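Local coordinates for CBS domain-containing predicted protein TM0935 (Thermotoga maritima, PDB 1O50) that is of uncharacterised function but folds as a tandem pair of CBS domains, a module that in related proteins commonly senses adenosine-containing ligands, at residues A[70-75]-A[90-96]; A[59-64]-A[101-107]; A[18-24]-A[141-147]. All coordinates share one frame. Numbering follows the deposited sequence.

Interaction 1: A[70-75]-A[90-96]; sequences KVSGFH and MKRLIAK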
loop_
_atom_site.group_PDB
_atom_site.type_symbol
_atom_site.label_atom_id
_atom_site.label_comp_id
_atom_site.label_asym_id
_atom_site.label_seq_id
_atom_site.Cartn_x
_atom_site.Cartn_y
_atom_site.Cartn_z
ATOM N N LYS A 70 2.147 -11.150 -3.849
ATOM C CA LYS A 70 2.734 -11.794 -5.001
ATOM C C LYS A 70 3.119 -13.259 -4.676
ATOM O O LYS A 70 2.838 -14.175 -5.439
ATOM C CB LYS A 70 3.945 -10.996 -5.534
ATOM C CG LYS A 70 3.559 -9.735 -6.291
ATOM C CD LYS A 70 4.789 -8.920 -6.650
ATOM C CE LYS A 70 4.419 -7.585 -7.305
ATOM N NZ LYS A 70 5.661 -6.725 -7.583
ATOM N N VAL A 71 3.773 -13.439 -3.539
ATOM C CA VAL A 71 4.143 -14.752 -3.022
ATOM C C VAL A 71 2.873 -15.626 -2.927
ATOM O O VAL A 71 2.893 -16.817 -3.241
ATOM C CB VAL A 71 4.838 -14.570 -1.627
ATOM C CG1 VAL A 71 4.783 -15.839 -0.823
ATOM C CG2 VAL A 71 6.261 -14.095 -1.815
ATOM N N SER A 72 1.770 -15.009 -2.497
ATOM C CA SER A 72 0.513 -15.702 -2.261
ATOM C C SER A 72 -0.132 -16.115 -3.564
ATOM O O SER A 72 -0.534 -17.243 -3.679
ATOM C CB SER A 72 -0.445 -14.877 -1.397
ATOM O OG SER A 72 0.197 -14.531 -0.185
ATOM N N GLY A 73 -0.185 -15.235 -4.563
ATOM C CA GLY A 73 -0.698 -15.573 -5.866
ATOM C C GLY A 73 0.019 -16.704 -6.563
ATOM O O GLY A 73 -0.603 -17.472 -7.302
ATOM N N PHE A 74 1.349 -16.776 -6.421
ATOM C CA PHE A 74 2.104 -17.897 -6.927
ATOM C C PHE A 74 1.778 -19.198 -6.163
ATOM O O PHE A 74 1.494 -20.215 -6.747
ATOM C CB PHE A 74 3.606 -17.632 -6.878
ATOM C CG PHE A 74 4.398 -18.770 -7.381
ATOM C CD1 PHE A 74 4.373 -19.086 -8.719
ATOM C CD2 PHE A 74 5.126 -19.574 -6.506
ATOM C CE1 PHE A 74 5.092 -20.183 -9.225
ATOM C CE2 PHE A 74 5.839 -20.657 -6.971
ATOM C CZ PHE A 74 5.841 -20.970 -8.340
ATOM N N HIS A 75 1.808 -19.137 -4.833
ATOM C CA HIS A 75 1.609 -20.325 -4.032
ATOM C C HIS A 75 0.217 -20.932 -4.229
ATOM O O HIS A 75 0.092 -22.138 -4.338
ATOM C CB HIS A 75 1.772 -19.981 -2.539
ATOM C CG HIS A 75 1.660 -21.171 -1.644
ATOM N ND1 HIS A 75 2.645 -22.130 -1.566
ATOM C CD2 HIS A 75 0.683 -21.558 -0.787
ATOM C CE1 HIS A 75 2.284 -23.052 -0.690
ATOM N NE2 HIS A 75 1.096 -22.738 -0.216
ATOM N N MET A 90 10.443 -17.386 -8.915
ATOM C CA MET A 90 9.756 -17.688 -7.655
ATOM C C MET A 90 9.657 -19.185 -7.399
ATOM O O MET A 90 9.434 -19.988 -8.309
ATOM C CB MET A 90 8.403 -17.022 -7.481
ATOM C CG MET A 90 7.629 -16.611 -8.713
ATOM S SD MET A 90 6.596 -15.150 -8.293
ATOM C CE MET A 90 6.556 -15.079 -6.292
ATOM N N LYS A 91 9.857 -19.517 -6.128
ATOM C CA LYS A 91 10.146 -20.872 -5.694
ATOM C C LYS A 91 9.070 -21.297 -4.708
ATOM O O LYS A 91 8.281 -20.494 -4.237
ATOM C CB LYS A 91 11.540 -20.949 -5.057
ATOM C CG LYS A 91 12.696 -20.617 -5.975
ATOM C CD LYS A 91 12.776 -21.569 -7.131
ATOM C CE LYS A 91 14.213 -21.912 -7.564
ATOM N NZ LYS A 91 14.792 -23.102 -6.810
ATOM N N ARG A 92 9.063 -22.584 -4.399
ATOM C CA ARG A 92 7.998 -23.199 -3.642
ATOM C C ARG A 92 8.194 -22.912 -2.160
ATOM O O ARG A 92 9.318 -23.023 -1.639
ATOM C CB ARG A 92 8.030 -24.697 -3.934
ATOM C CG ARG A 92 7.066 -25.529 -3.138
ATOM C CD ARG A 92 7.156 -27.013 -3.459
ATOM N NE ARG A 92 6.154 -27.726 -2.657
ATOM C CZ ARG A 92 5.799 -28.987 -2.842
ATOM N NH1 ARG A 92 6.371 -29.725 -3.782
ATOM N NH2 ARG A 92 4.879 -29.511 -2.061
ATOM N N LEU A 93 7.103 -22.582 -1.470
ATOM C CA LEU A 93 7.132 -22.438 -0.031
ATOM C C LEU A 93 7.148 -23.829 0.614
ATOM O O LEU A 93 6.410 -24.717 0.198
ATOM C CB LEU A 93 5.937 -21.634 0.447
ATOM C CG LEU A 93 5.870 -20.198 -0.070
ATOM C CD1 LEU A 93 4.579 -19.589 0.404
ATOM C CD2 LEU A 93 7.072 -19.391 0.413
ATOM N N ILE A 94 8.008 -23.996 1.623
ATOM C CA ILE A 94 8.135 -25.249 2.372
ATOM C C ILE A 94 7.777 -25.045 3.870
ATOM O O ILE A 94 6.790 -25.600 4.365
ATOM C CB ILE A 94 9.587 -25.808 2.187
ATOM C CG1 ILE A 94 9.953 -25.909 0.693
ATOM C CG2 ILE A 94 9.768 -27.149 2.868
ATOM C CD1 ILE A 94 9.337 -27.074 -0.040
ATOM N N ALA A 95 8.571 -24.251 4.580
ATOM C CA ALA A 95 8.293 -23.887 5.988
ATOM C C ALA A 95 7.111 -22.910 6.112
ATOM O O ALA A 95 6.383 -22.893 7.134
ATOM C CB ALA A 95 9.570 -23.304 6.629
ATOM N N LYS A 96 6.855 -22.159 5.030
ATOM C CA LYS A 96 5.914 -21.051 5.020
ATOM C C LYS A 96 6.173 -20.096 6.202
ATOM O O LYS A 96 5.353 -19.916 7.086
ATOM C CB LYS A 96 4.481 -21.598 4.980
ATOM C CG LYS A 96 4.212 -22.458 3.708
ATOM C CD LYS A 96 3.320 -23.666 4.010
ATOM C CE LYS A 96 3.297 -24.589 2.809
ATOM N NZ LYS A 96 2.369 -25.760 2.987
HETATM O O HOH W 1 4.863 -21.752 -3.062
#

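Interaction 2: A[59-64]-A[101-107]; sequences LVGMIP and IMLDPVY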
loop_
_atom_site.group_PDB
_atom_site.type_symbol
_atom_site.label_atom_id
_atom_site.label_comp_id
_atom_site.label_asym_id
_atom_site.label_seq_id
_atom_site.Cartn_x
_atom_site.Cartn_y
_atom_site.Cartn_z
ATOM N N LEU A 59 17.799 -5.585 12.426
ATOM C CA LEU A 59 16.978 -5.695 11.218
ATOM C C LEU A 59 17.649 -6.606 10.162
ATOM O O LEU A 59 18.759 -6.354 9.741
ATOM C CB LEU A 59 16.749 -4.298 10.659
ATOM C CG LEU A 59 15.885 -4.197 9.417
ATOM C CD1 LEU A 59 14.436 -4.560 9.747
ATOM C CD2 LEU A 59 16.019 -2.803 8.841
ATOM N N VAL A 60 16.958 -7.669 9.746
ATOM C CA VAL A 60 17.496 -8.608 8.766
ATOM C C VAL A 60 16.653 -8.818 7.521
ATOM O O VAL A 60 17.163 -9.325 6.546
ATOM C CB VAL A 60 17.882 -10.012 9.383
ATOM C CG1 VAL A 60 18.928 -9.842 10.465
ATOM C CG2 VAL A 60 16.685 -10.745 9.911
ATOM N N GLY A 61 15.376 -8.442 7.517
ATOM C CA GLY A 61 14.640 -8.507 6.269
ATOM C C GLY A 61 13.384 -7.677 6.312
ATOM O O GLY A 61 12.991 -7.166 7.358
ATOM N N MET A 62 12.678 -7.616 5.203
ATOM C CA MET A 62 11.404 -6.926 5.210
ATOM C C MET A 62 10.421 -7.643 4.295
ATOM O O MET A 62 10.785 -8.324 3.393
ATOM C CB MET A 62 11.606 -5.448 4.771
ATOM C CG MET A 62 11.959 -5.311 3.271
ATOM S SD MET A 62 12.081 -3.591 2.581
ATOM C CE MET A 62 12.151 -3.904 0.761
ATOM N N ILE A 63 9.142 -7.522 4.568
ATOM C CA ILE A 63 8.169 -8.141 3.726
ATOM C C ILE A 63 7.124 -7.054 3.449
ATOM O O ILE A 63 6.251 -6.807 4.290
ATOM C CB ILE A 63 7.543 -9.328 4.498
ATOM C CG1 ILE A 63 8.626 -10.326 4.936
ATOM C CG2 ILE A 63 6.385 -9.960 3.684
ATOM C CD1 ILE A 63 8.127 -11.435 5.939
ATOM N N PRO A 64 7.255 -6.342 2.327
ATOM C CA PRO A 64 6.163 -5.487 1.841
ATOM C C PRO A 64 4.885 -6.283 1.576
ATOM O O PRO A 64 4.894 -7.422 1.078
ATOM C CB PRO A 64 6.731 -4.936 0.525
ATOM C CG PRO A 64 8.116 -4.961 0.732
ATOM C CD PRO A 64 8.427 -6.267 1.428
ATOM N N ILE A 101 10.428 -15.777 2.596
ATOM C CA ILE A 101 9.971 -14.633 1.788
ATOM C C ILE A 101 10.607 -13.235 2.039
ATOM O O ILE A 101 10.347 -12.328 1.257
ATOM C CB ILE A 101 8.429 -14.527 1.830
ATOM C CG1 ILE A 101 7.880 -14.266 3.213
ATOM C CG2 ILE A 101 7.852 -15.810 1.311
ATOM C CD1 ILE A 101 6.408 -13.774 3.199
ATOM N N MET A 102 11.409 -13.052 3.090
ATOM C CA MET A 102 11.914 -11.726 3.429
ATOM C C MET A 102 12.867 -11.233 2.356
ATOM O O MET A 102 13.512 -12.024 1.712
ATOM C CB MET A 102 12.568 -11.721 4.801
ATOM C CG MET A 102 13.815 -12.534 4.976
ATOM S SD MET A 102 14.311 -12.517 6.703
ATOM C CE MET A 102 16.019 -12.948 6.534
ATOM N N LEU A 103 12.891 -9.923 2.123
ATOM C CA LEU A 103 13.809 -9.295 1.163
ATOM C C LEU A 103 14.813 -8.523 1.966
ATOM O O LEU A 103 14.603 -8.238 3.144
ATOM C CB LEU A 103 13.044 -8.321 0.255
ATOM C CG LEU A 103 11.897 -8.912 -0.560
ATOM C CD1 LEU A 103 10.935 -7.808 -1.043
ATOM C CD2 LEU A 103 12.377 -9.694 -1.708
ATOM N N ASP A 104 15.939 -8.214 1.336
ATOM C CA ASP A 104 16.955 -7.417 1.959
ATOM C C ASP A 104 16.349 -6.104 2.373
ATOM O O ASP A 104 15.691 -5.457 1.561
ATOM C CB ASP A 104 18.080 -7.140 0.974
ATOM C CG ASP A 104 18.864 -8.379 0.630
ATOM O OD1 ASP A 104 18.793 -9.376 1.393
ATOM O OD2 ASP A 104 19.596 -8.446 -0.389
ATOM N N PRO A 105 16.594 -5.677 3.605
ATOM C CA PRO A 105 15.963 -4.449 4.104
ATOM C C PRO A 105 16.444 -3.166 3.372
ATOM O O PRO A 105 17.620 -3.001 3.053
ATOM C CB PRO A 105 16.320 -4.424 5.609
ATOM C CG PRO A 105 17.467 -5.328 5.755
ATOM C CD PRO A 105 17.504 -6.283 4.588
ATOM N N VAL A 106 15.486 -2.300 3.094
ATOM C CA VAL A 106 15.705 -0.944 2.617
ATOM C C VAL A 106 15.278 -0.042 3.785
ATOM O O VAL A 106 14.160 -0.159 4.283
ATOM C CB VAL A 106 14.800 -0.637 1.419
ATOM C CG1 VAL A 106 14.962 0.836 0.975
ATOM C CG2 VAL A 106 15.096 -1.593 0.280
ATOM N N TYR A 107 16.174 0.826 4.247
ATOM C CA TYR A 107 15.883 1.604 5.438
ATOM C C TYR A 107 16.376 3.055 5.333
ATOM O O TYR A 107 17.140 3.394 4.429
ATOM C CB TYR A 107 16.520 0.911 6.640
ATOM C CG TYR A 107 17.985 0.648 6.476
ATOM C CD1 TYR A 107 18.916 1.632 6.742
ATOM C CD2 TYR A 107 18.446 -0.606 6.062
ATOM C CE1 TYR A 107 20.280 1.386 6.598
ATOM C CE2 TYR A 107 19.787 -0.865 5.899
ATOM C CZ TYR A 107 20.705 0.132 6.175
ATOM O OH TYR A 107 22.042 -0.119 6.031
HETATM O O HOH W 2 17.161 -10.523 4.088
#

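Interaction 3: A[18-24]-A[141-147]; sequences VCKLISL and DLNSLEI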
loop_
_atom_site.group_PDB
_atom_site.type_symbol
_atom_site.label_atom_id
_atom_site.label_comp_id
_atom_site.label_asym_id
_atom_site.label_seq_id
_atom_site.Cartn_x
_atom_site.Cartn_y
_atom_site.Cartn_z
ATOM N N VAL A 18 9.403 14.130 9.661
ATOM C CA VAL A 18 8.219 13.479 9.084
ATOM C C VAL A 18 7.792 12.187 9.819
ATOM O O VAL A 18 6.608 11.889 9.913
ATOM C CB VAL A 18 8.498 13.179 7.594
ATOM C CG1 VAL A 18 7.388 12.429 6.951
ATOM C CG2 VAL A 18 8.783 14.515 6.855
ATOM N N CYS A 19 8.753 11.478 10.398
ATOM C CA CYS A 19 8.521 10.157 11.005
ATOM C C CYS A 19 7.719 10.138 12.322
ATOM O O CYS A 19 7.421 9.070 12.870
ATOM C CB CYS A 19 9.864 9.442 11.216
ATOM S SG CYS A 19 10.844 10.037 12.583
ATOM N N LYS A 20 7.340 11.299 12.817
ATOM C CA LYS A 20 6.479 11.364 13.997
ATOM C C LYS A 20 5.146 12.077 13.709
ATOM O O LYS A 20 4.391 12.340 14.611
ATOM C CB LYS A 20 7.223 12.000 15.153
ATOM C CG LYS A 20 7.744 11.013 16.176
ATOM C CD LYS A 20 8.666 11.721 17.127
ATOM C CE LYS A 20 8.842 10.986 18.476
ATOM N NZ LYS A 20 8.005 11.561 19.593
ATOM N N LEU A 21 4.839 12.317 12.436
ATOM C CA LEU A 21 3.643 13.082 12.074
ATOM C C LEU A 21 2.354 12.252 12.283
ATOM O O LEU A 21 1.285 12.816 12.507
ATOM C CB LEU A 21 3.733 13.582 10.617
ATOM C CG LEU A 21 4.823 14.638 10.378
ATOM C CD1 LEU A 21 4.928 14.963 8.905
ATOM C CD2 LEU A 21 4.557 15.867 11.168
ATOM N N ILE A 22 2.496 10.923 12.191
ATOM C CA ILE A 22 1.478 9.926 12.549
ATOM C C ILE A 22 2.144 8.955 13.543
ATOM O O ILE A 22 3.341 8.623 13.422
ATOM C CB ILE A 22 1.029 9.174 11.283
ATOM C CG1 ILE A 22 0.578 10.148 10.196
ATOM C CG2 ILE A 22 -0.106 8.176 11.544
ATOM C CD1 ILE A 22 0.354 9.434 8.859
ATOM N N SER A 23 1.376 8.522 14.531
ATOM C CA SER A 23 1.818 7.505 15.476
ATOM C C SER A 23 1.734 6.121 14.834
ATOM O O SER A 23 0.641 5.547 14.724
ATOM C CB SER A 23 0.955 7.513 16.730
ATOM O OG SER A 23 1.449 6.548 17.643
ATOM N N LEU A 24 2.881 5.627 14.375
ATOM C CA LEU A 24 3.014 4.309 13.786
ATOM C C LEU A 24 3.843 3.443 14.730
ATOM O O LEU A 24 4.791 3.935 15.353
ATOM C CB LEU A 24 3.728 4.393 12.444
ATOM C CG LEU A 24 3.198 5.338 11.368
ATOM C CD1 LEU A 24 4.033 5.280 10.125
ATOM C CD2 LEU A 24 1.828 4.942 11.075
ATOM N N ASP A 141 9.763 4.692 12.527
ATOM C CA ASP A 141 9.086 4.177 11.329
ATOM C C ASP A 141 8.696 5.334 10.378
ATOM O O ASP A 141 8.463 6.462 10.804
ATOM C CB ASP A 141 7.831 3.407 11.810
ATOM C CG ASP A 141 7.342 2.394 10.845
ATOM O OD1 ASP A 141 8.149 1.859 10.044
ATOM O OD2 ASP A 141 6.122 2.109 10.793
ATOM N N LEU A 142 8.601 5.050 9.088
ATOM C CA LEU A 142 8.186 6.062 8.114
ATOM C C LEU A 142 7.243 5.468 7.119
ATOM O O LEU A 142 7.558 4.443 6.606
ATOM C CB LEU A 142 9.417 6.586 7.358
ATOM C CG LEU A 142 9.194 7.714 6.348
ATOM C CD1 LEU A 142 8.698 8.988 6.996
ATOM C CD2 LEU A 142 10.472 7.994 5.592
ATOM N N ASN A 143 6.110 6.099 6.821
ATOM C CA ASN A 143 5.270 5.639 5.710
ATOM C C ASN A 143 4.937 6.701 4.710
ATOM O O ASN A 143 5.197 7.874 4.907
ATOM C CB ASN A 143 4.004 4.893 6.221
ATOM C CG ASN A 143 2.935 5.789 6.800
ATOM O OD1 ASN A 143 3.029 7.014 6.789
ATOM N ND2 ASN A 143 1.874 5.174 7.291
ATOM N N SER A 144 4.402 6.267 3.571
ATOM C CA SER A 144 4.028 7.186 2.516
ATOM C C SER A 144 3.035 8.271 2.961
ATOM O O SER A 144 3.064 9.380 2.476
ATOM C CB SER A 144 3.459 6.392 1.325
ATOM O OG SER A 144 2.317 5.637 1.685
ATOM N N LEU A 145 2.178 7.970 3.927
ATOM C CA LEU A 145 1.169 8.908 4.311
ATOM C C LEU A 145 1.808 10.088 5.049
ATOM O O LEU A 145 1.360 11.215 4.919
ATOM C CB LEU A 145 0.101 8.230 5.190
ATOM C CG LEU A 145 -0.510 6.897 4.716
ATOM C CD1 LEU A 145 -1.707 6.563 5.605
ATOM C CD2 LEU A 145 -0.896 6.897 3.258
ATOM N N GLU A 146 2.836 9.809 5.845
ATOM C CA GLU A 146 3.586 10.864 6.517
ATOM C C GLU A 146 4.251 11.831 5.539
ATOM O O GLU A 146 4.270 13.031 5.775
ATOM C CB GLU A 146 4.599 10.254 7.457
ATOM C CG GLU A 146 3.902 9.616 8.641
ATOM C CD GLU A 146 4.862 8.900 9.552
ATOM O OE1 GLU A 146 5.827 8.302 9.059
ATOM O OE2 GLU A 146 4.641 8.957 10.765
ATOM N N ILE A 147 4.806 11.295 4.463
ATOM C CA ILE A 147 5.421 12.096 3.413
ATOM C C ILE A 147 4.371 12.949 2.746
ATOM O O ILE A 147 4.592 14.134 2.534
ATOM C CB ILE A 147 6.192 11.222 2.412
ATOM C CG1 ILE A 147 7.361 10.524 3.102
ATOM C CG2 ILE A 147 6.779 12.050 1.260
ATOM C CD1 ILE A 147 8.211 9.713 2.198
HETATM O O HOH W 3 8.911 6.874 14.097
#

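Interaction 1: A[70-75]-A[90-96]
Met90 opens the contact by folding its side chain back onto the helix that carries residues 70-75. Its CG stands over one face of the Phe74 ring, 4.2 Å from the centroid in a CH-pi contact, and its SD, 5.0 Å from the same centroid, adds an oblique Met-aromatic contact. The methyl group CE reaches the helix surface itself, 3.9 Å from Phe74 CB and 3.9 Å from Lys70 O. The CA-to-CB bonds of Lys91 and Arg92 point away. Lys91 meets the helix through its backbone, with Lys91 O 3.7 Å from Phe74 CE2, and the CA of Arg92 lies 7.0 Å from the CA of His75, the next aromatic residue along the helix. Leu93 turns back inward: its CD1 sits 3.8 Å from His75 ND1, over the face of the imidazole, and 4.0 Å from Val71 CG1. A water bridges His75 and Leu93, 2.7 Å from His75 ND1 and accepting from Leu93 N at 2.9 Å. Lys96 ends the contact, its CE 4.0 Å from His75 CE1. The polar ends of His75 and Lys96 look across the dimer, His75 NE2 hydrogen-bonding and Lys96 NZ forming a salt bridge with Glu156 of the second subunit. An extended connection thus lies along one flank of helix 65-77, which directly follows strand 58-64. Ile101 of helix 98-101 touches both Val71 and Leu93, while Trp152 of the second subunit packs on Leu93.

Interaction 2: A[59-64]-A[101-107]
The end-to-end directions of residues 59-64, on strand 58-64, and of the irregular segment 101-107 differ by 112°, and the two share a single antiparallel bridge. The hydrogen-bonded pair is Met62 and Leu103: Met62 N donates to Leu103 O at 2.9 Å, and Leu103 N donates to Met62 O, also at 2.9 Å. Just before it, Val60 and Gly61 form a classic beta bulge opposite Val53 of strand 50-55. Gly61 lets the chains close up, its CA 3.1 Å from Leu103 O; a CB here would clash with the sulfur of Met102. Side chains fill in around the bridge. Leu59 CD2 packs on Pro105 CB at 3.6 Å, and Met102 CE lies 4.1 Å from Val60 CG2. Farther along, Ile63 CG2 meets Ile101 CD1 and Pro64 CD meets Leu103 CD1, both at 3.8 Å. The Met62 side chain reaches Val106, with CE 3.8 Å from Val106 CG2 and SD accepting a weak hydrogen bond from Val106 N at 3.7 Å. At the exposed margin a water donates to Val60 O at 2.7 Å and, weakly, to Asp104 OD1 at 3.4 Å. Two backbone hydrogen bonds define the one bridge; the other contacts are mostly apolar. The chemistry is therefore that of a hydrophobic seam joining strand 58-64 in the first CBS motif to the loop between helices 98-101 and 114-124.

Interaction 3: A[18-24]-A[141-147]
Val18 starts a type I beta turn, closed by Leu21 N to Val18 O at 3.1 Å, and presses its CG1 onto the second segment, 3.4 Å from Glu146 O and 3.7 Å from Leu142 CD1. Cys19 follows, with CB 3.3 Å from Asp141 O; a water donates to Cys19 O at 2.9 Å and accepts from Asp141 N at 2.8 Å. Leu21 brings CD1 to 3.7 Å from Glu146 O. Just after the turn, Ile22 N donates to Glu146 OE2 at 3.2 Å. That carboxylate also belongs to a capping box at the junction of strand 138-143 and helix 144-153: Asn143 N donates to Glu146 OE1 at 3.2 Å and Glu146 N to Asn143 OD1 at 3.0 Å. In this CBS pair, a loop from the N-terminal region thus packs on the last strand-helix unit of the C-terminal motif. The side chain of Ile22 continues the packing, CD1 lying 3.6 Å from Glu146 CG and 3.9 Å from Leu145 CB, and also touches Leu43 of the second subunit. Leu24 covers the cap with CD1 3.5 Å from Asn143 CG and CB 3.7 Å from Asp141 OD2; the other carboxylate oxygen, Asp141 OD1, is hydrogen-bonded to Tyr52 OH.

All three contacts are partly buried; interaction 2 lies nearest the centre of the chain and is the one built on paired backbone hydrogen bonds, and interaction 1 is farthest out. Interactions 1 and 3 sit on opposite sides of that centre, their own centres 30 Å apart, and both touch the second subunit. Interactions 1 and 2 touch, through Ile101, and strand 58-64 leads into helix 65-77. Interaction 3 touches neither, but like interaction 2 it joins parts of the two CBS motifs. Chemistry changes with place: CH-pi and Met-aromatic contacts in interaction 1, largely aliphatic packing in interaction 2, and a buried carboxylate serving loop and helix start in interaction 3.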